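Local coordinates for protein xylooligosaccharide oxidase (Myceliophthora thermophila, PDB 5L6G) that oxidises the C1 hydroxyl of xylooligosaccharides and related sugars to lactones, using a bicovalently bound FAD and reducing molecular oxygen to hydrogen peroxide, at residues V77-N88 against P482-Q490; W253-G263 against I379-S387. All coordinates share one frame; numbering follows the deposited sequence.

Interaction 1: V77-N88 against P482-Q490; sequences VLCAAEVGVKAN and PTELFYYPQ
K86 lies along the turn 484-487. Its CB sits 3.6 Å from L485 O; a bend at chi2 (-59°) then turns CD over E484 O and toward Y487 CB (3.8 Å). CE passes both E484 O and Y487 CB, and NZ donates to E484 O at 2.8 Å, from above the carbonyl plane. The carbonyl that weakly closes the type I turn E484-Y487, by accepting from Y487 N, thus has the lysine as a second donor.

Beside it the backbones meet in one hydrogen bond, A87 N to L485 O (2.9 Å). In return A87 O faces the edge of the F486 ring and takes a CA-H...O contact from F486 CA. N88 ND2 reaches Y487 O at 3.0 Å; the oxygen lies in the plane of the N88 amide, but ND2 stands above the Y487 carbonyl plane, while OD1 goes to H107. L485 spans to the helix: CD2 meets V77 CG1 (3.6 Å), and CD1 lies by V85 O and A80 CB.

The C-terminal loop after helix 470-480 is thus fastened to helix 70-83 and to strand 87-90, an outermost strand of its four-stranded sheet in the FAD-binding region. V77 and F486 also both touch I219 of strand 219-229.

Interaction 2: W253-G263 against I379-S387; sequences WGALQEWLLNG and IDMYGGPNS
W253 receives the CD1 methyl of I379 over one face of its six-membered ring, 3.9 Å from the centroid and 21° off the normal, a CH-pi contact. One and two turns further along the helix, L256 and L260 close on M381. Its thioether SD stands 3.8 Å from L256 CD2 and 4.0 Å from L260 CD2, while CE continues past L256 CD2. Bends at chi2 (-61°) and chi3 (96°) fold the methionine back so that sulfur and methyl both lie against the helix. The other branch of L260, CD1, rests 3.7 Å from G383 O.

At the end of the helix the contact changes from side chains to backbone. The ring of P385 presses on the last carbonyls, its CD 3.3 Å from L261 O and also close to L260 O, and its CG packs against G263 N. G384 precedes it with positive phi, its CA close to L260 O.

Further out, G263 is the C-prime residue of a Schellman motif, with G263 N bonded to L260 O and G264 N to W259 O. N262 turns its ND2 back to E258 O (2.8 Å), which N262 N approaches from the opposite face. S387 OG holds Y382 O. N386 ND2 donates to M265 O, just beyond the helix end, linking the turn G384-S387 to that chain.

Helix 246-261 lies on the eight-stranded antiparallel sheet over strand 374-381, which runs between 269-275 and 409-417. Strand 269-275 carries the substrate-binding R272, whose side chain is about 6 Å from that of M381, so the helix covers M381 close to the sugar site without lining it. W253 also meets F409 and Y411, and L357, V360 and W364 of helix 354-368 pack against it.

Overall arrangement
Both contacts bury nearly the same area, but they lie on opposite sides of the chain's centre, their centres 42 Å apart and their nearest atoms about 17 Å apart. They share no helix or strand. Interaction 1 joins a C-terminal loop to the FAD-binding region near the N-terminus, and interaction 2 lies within the chain loop that interaction 1 closes. Interaction 1 is partly buried and relies on three clear hydrogen bonds beside its apolar patch. Interaction 2 is the more buried, a helix-on-sheet contact without any clear hydrogen bond across it, made of isoleucine, leucine, methionine, tryptophan and proline surfaces.

Interaction 1: V77-N88 against P482-Q490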
loop_
_atom_site.group_PDB
_atom_site.type_symbol
_atom_site.label_atom_id
_atom_site.label_comp_id
_atom_site.label_asym_id
_atom_site.label_seq_id
_atom_site.Cartn_x
_atom_site.Cartn_y
_atom_site.Cartn_z
ATOM N N VAL A 77 18.059 -15.317 -7.045
ATOM C CA VAL A 77 16.959 -15.752 -7.898
ATOM C C VAL A 77 17.326 -17.025 -8.668
ATOM O O VAL A 77 16.551 -17.996 -8.703
ATOM C CB VAL A 77 16.554 -14.652 -8.874
ATOM C CG1 VAL A 77 15.665 -15.202 -9.992
ATOM C CG2 VAL A 77 15.840 -13.540 -8.118
ATOM N N LEU A 78 18.518 -17.033 -9.262
ATOM C CA LEU A 78 18.952 -18.181 -10.028
ATOM C C LEU A 78 19.044 -19.431 -9.168
ATOM O O LEU A 78 18.724 -20.539 -9.635
ATOM C CB LEU A 78 20.302 -17.905 -10.654
ATOM C CG LEU A 78 20.233 -16.970 -11.846
ATOM C CD1 LEU A 78 21.596 -16.316 -12.088
ATOM C CD2 LEU A 78 19.787 -17.753 -13.082
ATOM N N CYS A 79 19.471 -19.243 -7.920
ATOM C CA CYS A 79 19.610 -20.358 -6.990
ATOM C C CYS A 79 18.257 -21.006 -6.706
ATOM O O CYS A 79 18.128 -22.229 -6.749
ATOM C CB CYS A 79 20.296 -19.916 -5.700
ATOM S SG CYS A 79 22.084 -20.058 -5.838
ATOM N N ALA A 80 17.263 -20.170 -6.435
ATOM C CA ALA A 80 15.895 -20.631 -6.252
ATOM C C ALA A 80 15.423 -21.400 -7.461
ATOM O O ALA A 80 14.826 -22.455 -7.319
ATOM C CB ALA A 80 14.965 -19.472 -5.996
ATOM N N ALA A 81 15.664 -20.854 -8.642
ATOM C CA ALA A 81 15.266 -21.522 -9.877
ATOM C C ALA A 81 15.967 -22.874 -10.040
ATOM O O ALA A 81 15.326 -23.863 -10.375
ATOM C CB ALA A 81 15.558 -20.648 -11.076
ATOM N N GLU A 82 17.284 -22.884 -9.848
ATOM C CA GLU A 82 18.090 -24.086 -9.997
ATOM C C GLU A 82 17.717 -25.168 -8.969
ATOM O O GLU A 82 17.601 -26.343 -9.306
ATOM C CB GLU A 82 19.586 -23.700 -9.917
ATOM C CG GLU A 82 20.594 -24.832 -9.816
ATOM C CD GLU A 82 22.023 -24.298 -9.726
ATOM O OE1 GLU A 82 22.257 -23.136 -10.148
ATOM O OE2 GLU A 82 22.898 -25.029 -9.210
ATOM N N VAL A 83 17.548 -24.754 -7.720
ATOM C CA VAL A 83 17.276 -25.664 -6.611
ATOM C C VAL A 83 15.816 -26.124 -6.620
ATOM O O VAL A 83 15.522 -27.276 -6.275
ATOM C CB VAL A 83 17.666 -24.980 -5.282
ATOM C CG1 VAL A 83 16.990 -25.594 -4.076
ATOM C CG2 VAL A 83 19.177 -25.006 -5.129
ATOM N N GLY A 84 14.908 -25.228 -7.012
ATOM C CA GLY A 84 13.508 -25.584 -7.164
ATOM C C GLY A 84 12.728 -25.215 -5.931
ATOM O O GLY A 84 11.978 -26.024 -5.390
ATOM N N VAL A 85 12.920 -23.981 -5.473
ATOM C CA VAL A 85 12.124 -23.415 -4.413
ATOM C C VAL A 85 11.613 -22.075 -4.938
ATOM O O VAL A 85 12.141 -21.522 -5.902
ATOM C CB VAL A 85 12.907 -23.253 -3.075
ATOM C CG1 VAL A 85 13.371 -24.620 -2.535
ATOM C CG2 VAL A 85 14.102 -22.315 -3.221
ATOM N N LYS A 86 10.548 -21.589 -4.332
ATOM C CA LYS A 86 9.982 -20.311 -4.698
ATOM C C LYS A 86 10.816 -19.228 -4.038
ATOM O O LYS A 86 11.532 -19.508 -3.069
ATOM C CB LYS A 86 8.532 -20.231 -4.246
ATOM C CG LYS A 86 7.646 -21.306 -4.839
ATOM C CD LYS A 86 7.624 -21.272 -6.354
ATOM C CE LYS A 86 6.627 -22.294 -6.894
ATOM N NZ LYS A 86 6.504 -22.264 -8.380
ATOM N N ALA A 87 10.756 -18.006 -4.577
ATOM C CA ALA A 87 11.517 -16.895 -4.035
ATOM C C ALA A 87 10.659 -15.666 -4.010
ATOM O O ALA A 87 9.900 -15.433 -4.953
ATOM C CB ALA A 87 12.755 -16.636 -4.883
ATOM N N ASN A 88 10.751 -14.876 -2.939
ATOM C CA ASN A 88 10.051 -13.596 -2.889
ATOM C C ASN A 88 10.935 -12.526 -2.310
ATOM O O ASN A 88 11.627 -12.785 -1.348
ATOM C CB ASN A 88 8.788 -13.705 -2.017
ATOM C CG ASN A 88 7.970 -14.910 -2.355
ATOM O OD1 ASN A 88 8.193 -16.000 -1.806
ATOM N ND2 ASN A 88 7.066 -14.759 -3.315
ATOM N N PRO A 482 6.789 -17.852 -16.276
ATOM C CA PRO A 482 5.929 -19.008 -16.541
ATOM C C PRO A 482 6.005 -20.125 -15.502
ATOM O O PRO A 482 5.031 -20.864 -15.336
ATOM C CB PRO A 482 6.451 -19.541 -17.881
ATOM C CG PRO A 482 7.860 -19.078 -17.945
ATOM C CD PRO A 482 7.824 -17.705 -17.312
ATOM N N THR A 483 7.146 -20.278 -14.835
ATOM C CA THR A 483 7.270 -21.315 -13.805
ATOM C C THR A 483 6.779 -20.821 -12.438
ATOM O O THR A 483 6.760 -21.583 -11.480
ATOM C CB THR A 483 8.715 -21.847 -13.663
ATOM O OG1 THR A 483 9.529 -20.871 -13.010
ATOM C CG2 THR A 483 9.314 -22.192 -15.013
ATOM N N GLU A 484 6.376 -19.554 -12.344
ATOM C CA GLU A 484 5.897 -18.983 -11.094
ATOM C C GLU A 484 6.926 -19.100 -9.989
ATOM O O GLU A 484 6.622 -19.496 -8.855
ATOM C CB GLU A 484 4.575 -19.607 -10.648
ATOM C CG GLU A 484 3.472 -19.513 -11.690
ATOM C CD GLU A 484 2.145 -19.941 -11.128
ATOM O OE1 GLU A 484 1.619 -19.232 -10.263
ATOM O OE2 GLU A 484 1.651 -20.998 -11.528
ATOM N N LEU A 485 8.155 -18.752 -10.324
ATOM C CA LEU A 485 9.195 -18.682 -9.318
ATOM C C LEU A 485 8.810 -17.755 -8.172
ATOM O O LEU A 485 9.112 -18.041 -7.009
ATOM C CB LEU A 485 10.517 -18.211 -9.927
ATOM C CG LEU A 485 11.677 -18.204 -8.935
ATOM C CD1 LEU A 485 12.054 -19.627 -8.583
ATOM C CD2 LEU A 485 12.883 -17.487 -9.502
ATOM N N PHE A 486 8.152 -16.650 -8.504
ATOM C CA PHE A 486 7.777 -15.645 -7.505
ATOM C C PHE A 486 6.400 -15.876 -6.888
ATOM O O PHE A 486 5.756 -14.941 -6.435
ATOM C CB PHE A 486 7.870 -14.254 -8.130
ATOM C CG PHE A 486 9.240 -13.933 -8.654
ATOM C CD1 PHE A 486 10.334 -13.923 -7.794
ATOM C CD2 PHE A 486 9.442 -13.645 -9.987
ATOM C CE1 PHE A 486 11.613 -13.617 -8.257
ATOM C CE2 PHE A 486 10.710 -13.349 -10.460
ATOM C CZ PHE A 486 11.796 -13.332 -9.598
ATOM N N TYR A 487 6.002 -17.138 -6.823
ATOM C CA TYR A 487 4.697 -17.537 -6.344
ATOM C C TYR A 487 4.467 -17.085 -4.920
ATOM O O TYR A 487 5.359 -17.132 -4.090
ATOM C CB TYR A 487 4.557 -19.074 -6.416
ATOM C CG TYR A 487 3.310 -19.556 -5.730
ATOM C CD1 TYR A 487 2.096 -19.525 -6.385
ATOM C CD2 TYR A 487 3.330 -19.952 -4.388
ATOM C CE1 TYR A 487 0.938 -19.932 -5.760
ATOM C CE2 TYR A 487 2.174 -20.365 -3.752
ATOM C CZ TYR A 487 0.973 -20.332 -4.438
ATOM O OH TYR A 487 -0.203 -20.718 -3.831
ATOM N N TYR A 488 3.250 -16.627 -4.665
ATOM C CA TYR A 488 2.707 -16.549 -3.332
ATOM C C TYR A 488 1.217 -16.826 -3.488
ATOM O O TYR A 488 0.734 -16.856 -4.609
ATOM C CB TYR A 488 3.007 -15.228 -2.644
ATOM C CG TYR A 488 2.526 -13.977 -3.333
ATOM C CD1 TYR A 488 3.283 -13.374 -4.330
ATOM C CD2 TYR A 488 1.366 -13.366 -2.937
ATOM C CE1 TYR A 488 2.875 -12.180 -4.931
ATOM C CE2 TYR A 488 0.945 -12.186 -3.535
ATOM C CZ TYR A 488 1.699 -11.603 -4.536
ATOM O OH TYR A 488 1.262 -10.405 -5.085
ATOM N N PRO A 489 0.507 -17.074 -2.381
ATOM C CA PRO A 489 -0.856 -17.625 -2.512
ATOM C C PRO A 489 -1.888 -16.733 -3.204
ATOM O O PRO A 489 -2.927 -17.226 -3.616
ATOM C CB PRO A 489 -1.242 -17.907 -1.063
ATOM C CG PRO A 489 0.077 -18.260 -0.429
ATOM C CD PRO A 489 1.008 -17.233 -1.001
ATOM N N GLN A 490 -1.595 -15.438 -3.341
ATOM C CA GLN A 490 -2.437 -14.561 -4.147
ATOM C C GLN A 490 -1.725 -13.978 -5.356
ATOM O O GLN A 490 -2.115 -12.920 -5.860
ATOM C CB GLN A 490 -3.041 -13.465 -3.275
ATOM C CG GLN A 490 -3.941 -14.043 -2.188
ATOM C CD GLN A 490 -4.589 -12.985 -1.329
ATOM O OE1 GLN A 490 -4.098 -11.862 -1.230
ATOM N NE2 GLN A 490 -5.684 -13.341 -0.677
#

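Interaction 2: W253-G263 against I379-S387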
loop_
_atom_site.group_PDB
_atom_site.type_symbol
_atom_site.label_atom_id
_atom_site.label_comp_id
_atom_site.label_asym_id
_atom_site.label_seq_id
_atom_site.Cartn_x
_atom_site.Cartn_y
_atom_site.Cartn_z
ATOM N N TRP A 253 -22.400 10.383 5.437
ATOM C CA TRP A 253 -21.660 9.793 4.357
ATOM C C TRP A 253 -22.313 10.130 3.037
ATOM O O TRP A 253 -21.616 10.391 2.063
ATOM C CB TRP A 253 -21.606 8.277 4.566
ATOM C CG TRP A 253 -20.615 7.511 3.784
ATOM C CD1 TRP A 253 -20.084 7.802 2.560
ATOM C CD2 TRP A 253 -20.082 6.246 4.159
ATOM N NE1 TRP A 253 -19.230 6.801 2.168
ATOM C CE2 TRP A 253 -19.231 5.824 3.129
ATOM C CE3 TRP A 253 -20.258 5.423 5.279
ATOM C CZ2 TRP A 253 -18.533 4.616 3.185
ATOM C CZ3 TRP A 253 -19.584 4.224 5.334
ATOM C CH2 TRP A 253 -18.715 3.836 4.301
ATOM N N GLY A 254 -23.646 10.134 3.000
ATOM C CA GLY A 254 -24.370 10.441 1.768
ATOM C C GLY A 254 -23.992 11.835 1.292
ATOM O O GLY A 254 -23.747 12.052 0.094
ATOM N N ALA A 255 -23.937 12.782 2.233
ATOM C CA ALA A 255 -23.531 14.137 1.908
ATOM C C ALA A 255 -22.082 14.174 1.444
ATOM O O ALA A 255 -21.765 14.865 0.484
ATOM C CB ALA A 255 -23.699 15.054 3.097
ATOM N N LEU A 256 -21.219 13.461 2.166
ATOM C CA LEU A 256 -19.799 13.499 1.893
ATOM C C LEU A 256 -19.480 12.963 0.495
ATOM O O LEU A 256 -18.676 13.550 -0.237
ATOM C CB LEU A 256 -19.042 12.704 2.950
ATOM C CG LEU A 256 -17.511 12.704 2.910
ATOM C CD1 LEU A 256 -16.952 14.091 3.212
ATOM C CD2 LEU A 256 -17.018 11.689 3.914
ATOM N N GLN A 257 -20.081 11.831 0.125
ATOM C CA GLN A 257 -19.819 11.279 -1.200
ATOM C C GLN A 257 -20.341 12.164 -2.316
ATOM O O GLN A 257 -19.692 12.285 -3.357
ATOM C CB GLN A 257 -20.361 9.857 -1.345
ATOM C CG GLN A 257 -21.853 9.701 -1.404
ATOM C CD GLN A 257 -22.254 8.245 -1.409
ATOM O OE1 GLN A 257 -21.398 7.346 -1.284
ATOM N NE2 GLN A 257 -23.562 7.991 -1.561
ATOM N N GLU A 258 -21.507 12.767 -2.115
ATOM C CA GLU A 258 -22.060 13.675 -3.103
ATOM C C GLU A 258 -21.130 14.896 -3.269
ATOM O O GLU A 258 -20.817 15.298 -4.394
ATOM C CB GLU A 258 -23.495 14.067 -2.707
ATOM C CG GLU A 258 -24.237 14.892 -3.725
ATOM C CD GLU A 258 -25.655 15.245 -3.284
ATOM O OE1 GLU A 258 -26.298 14.418 -2.600
ATOM O OE2 GLU A 258 -26.124 16.351 -3.661
ATOM N N TRP A 259 -20.637 15.427 -2.153
ATOM C CA TRP A 259 -19.679 16.537 -2.178
ATOM C C TRP A 259 -18.414 16.143 -2.955
ATOM O O TRP A 259 -17.976 16.867 -3.831
ATOM C CB TRP A 259 -19.332 16.942 -0.751
ATOM C CG TRP A 259 -18.230 17.921 -0.565
ATOM C CD1 TRP A 259 -18.300 19.282 -0.696
ATOM C CD2 TRP A 259 -16.885 17.621 -0.182
ATOM N NE1 TRP A 259 -17.062 19.844 -0.421
ATOM C CE2 TRP A 259 -16.185 18.844 -0.106
ATOM C CE3 TRP A 259 -16.207 16.434 0.111
ATOM C CZ2 TRP A 259 -14.837 18.913 0.249
ATOM C CZ3 TRP A 259 -14.870 16.494 0.454
ATOM C CH2 TRP A 259 -14.199 17.730 0.532
ATOM N N LEU A 260 -17.847 14.986 -2.646
ATOM C CA LEU A 260 -16.603 14.566 -3.295
ATOM C C LEU A 260 -16.828 14.331 -4.786
ATOM O O LEU A 260 -16.082 14.804 -5.635
ATOM C CB LEU A 260 -16.049 13.293 -2.646
ATOM C CG LEU A 260 -14.704 12.770 -3.166
ATOM C CD1 LEU A 260 -13.591 13.772 -2.943
ATOM C CD2 LEU A 260 -14.384 11.457 -2.487
ATOM N N LEU A 261 -17.894 13.617 -5.089
ATOM C CA LEU A 261 -18.195 13.208 -6.434
ATOM C C LEU A 261 -18.472 14.421 -7.312
ATOM O O LEU A 261 -18.176 14.416 -8.509
ATOM C CB LEU A 261 -19.372 12.241 -6.377
ATOM C CG LEU A 261 -19.774 11.403 -7.560
ATOM C CD1 LEU A 261 -18.631 10.555 -8.066
ATOM C CD2 LEU A 261 -20.992 10.564 -7.137
ATOM N N ASN A 262 -18.986 15.485 -6.712
ATOM C CA ASN A 262 -19.212 16.722 -7.431
ATOM C C ASN A 262 -18.076 17.744 -7.410
ATOM O O ASN A 262 -18.286 18.884 -7.764
ATOM C CB ASN A 262 -20.521 17.359 -6.962
ATOM C CG ASN A 262 -21.732 16.631 -7.519
ATOM O OD1 ASN A 262 -22.077 16.792 -8.688
ATOM N ND2 ASN A 262 -22.330 15.762 -6.705
ATOM N N GLY A 263 -16.868 17.326 -7.042
ATOM C CA GLY A 263 -15.700 18.190 -7.170
ATOM C C GLY A 263 -15.539 19.156 -6.012
ATOM O O GLY A 263 -14.880 20.198 -6.155
ATOM N N ILE A 379 -11.771 5.465 5.458
ATOM C CA ILE A 379 -12.400 5.686 4.178
ATOM C C ILE A 379 -11.658 6.861 3.576
ATOM O O ILE A 379 -11.828 8.002 4.010
ATOM C CB ILE A 379 -13.916 6.023 4.292
ATOM C CG1 ILE A 379 -14.647 4.974 5.128
ATOM C CG2 ILE A 379 -14.553 6.106 2.905
ATOM C CD1 ILE A 379 -15.855 5.512 5.844
ATOM N N ASP A 380 -10.833 6.588 2.574
ATOM C CA ASP A 380 -10.037 7.644 1.968
ATOM C C ASP A 380 -10.879 8.394 0.964
ATOM O O ASP A 380 -11.611 7.773 0.193
ATOM C CB ASP A 380 -8.824 7.057 1.249
ATOM C CG ASP A 380 -7.774 6.566 2.201
ATOM O OD1 ASP A 380 -7.362 7.326 3.085
ATOM O OD2 ASP A 380 -7.313 5.439 2.038
ATOM N N MET A 381 -10.775 9.726 0.965
ATOM C CA MET A 381 -11.338 10.521 -0.113
ATOM C C MET A 381 -10.412 10.355 -1.320
ATOM O O MET A 381 -9.422 11.038 -1.467
ATOM C CB MET A 381 -11.482 12.009 0.295
ATOM C CG MET A 381 -12.308 12.223 1.545
ATOM S SD MET A 381 -14.037 11.675 1.515
ATOM C CE MET A 381 -13.897 10.066 2.276
ATOM N N TYR A 382 -10.762 9.418 -2.185
ATOM C CA TYR A 382 -9.819 8.833 -3.127
ATOM C C TYR A 382 -9.971 9.400 -4.535
ATOM O O TYR A 382 -8.988 9.742 -5.197
ATOM C CB TYR A 382 -10.039 7.317 -3.098
ATOM C CG TYR A 382 -9.253 6.505 -4.096
ATOM C CD1 TYR A 382 -9.745 6.281 -5.374
ATOM C CD2 TYR A 382 -8.042 5.949 -3.755
ATOM C CE1 TYR A 382 -9.050 5.532 -6.290
ATOM C CE2 TYR A 382 -7.333 5.180 -4.660
ATOM C CZ TYR A 382 -7.838 4.984 -5.928
ATOM O OH TYR A 382 -7.132 4.230 -6.821
ATOM N N GLY A 383 -11.216 9.464 -4.998
ATOM C CA GLY A 383 -11.531 9.792 -6.371
ATOM C C GLY A 383 -12.197 11.150 -6.517
ATOM O O GLY A 383 -11.900 12.097 -5.786
ATOM N N GLY A 384 -13.078 11.254 -7.505
ATOM C CA GLY A 384 -13.738 12.498 -7.803
ATOM C C GLY A 384 -12.961 13.349 -8.788
ATOM O O GLY A 384 -11.804 13.078 -9.078
ATOM N N PRO A 385 -13.586 14.426 -9.270
ATOM C CA PRO A 385 -13.072 15.246 -10.374
ATOM C C PRO A 385 -11.707 15.904 -10.171
ATOM O O PRO A 385 -11.038 16.251 -11.159
ATOM C CB PRO A 385 -14.139 16.332 -10.534
ATOM C CG PRO A 385 -15.367 15.782 -9.924
ATOM C CD PRO A 385 -14.940 14.834 -8.852
ATOM N N ASN A 386 -11.290 16.086 -8.924
ATOM C CA ASN A 386 -10.027 16.762 -8.630
ATOM C C ASN A 386 -8.876 15.879 -8.206
ATOM O O ASN A 386 -7.767 16.376 -7.974
ATOM C CB ASN A 386 -10.254 17.844 -7.588
ATOM C CG ASN A 386 -11.161 18.926 -8.106
ATOM O OD1 ASN A 386 -11.034 19.334 -9.255
ATOM N ND2 ASN A 386 -12.115 19.342 -7.297
ATOM N N SER A 387 -9.115 14.581 -8.130
ATOM C CA SER A 387 -8.114 13.654 -7.656
ATOM C C SER A 387 -7.021 13.387 -8.706
ATOM O O SER A 387 -7.308 13.052 -9.861
ATOM C CB SER A 387 -8.774 12.343 -7.251
ATOM O OG SER A 387 -7.783 11.372 -6.936
#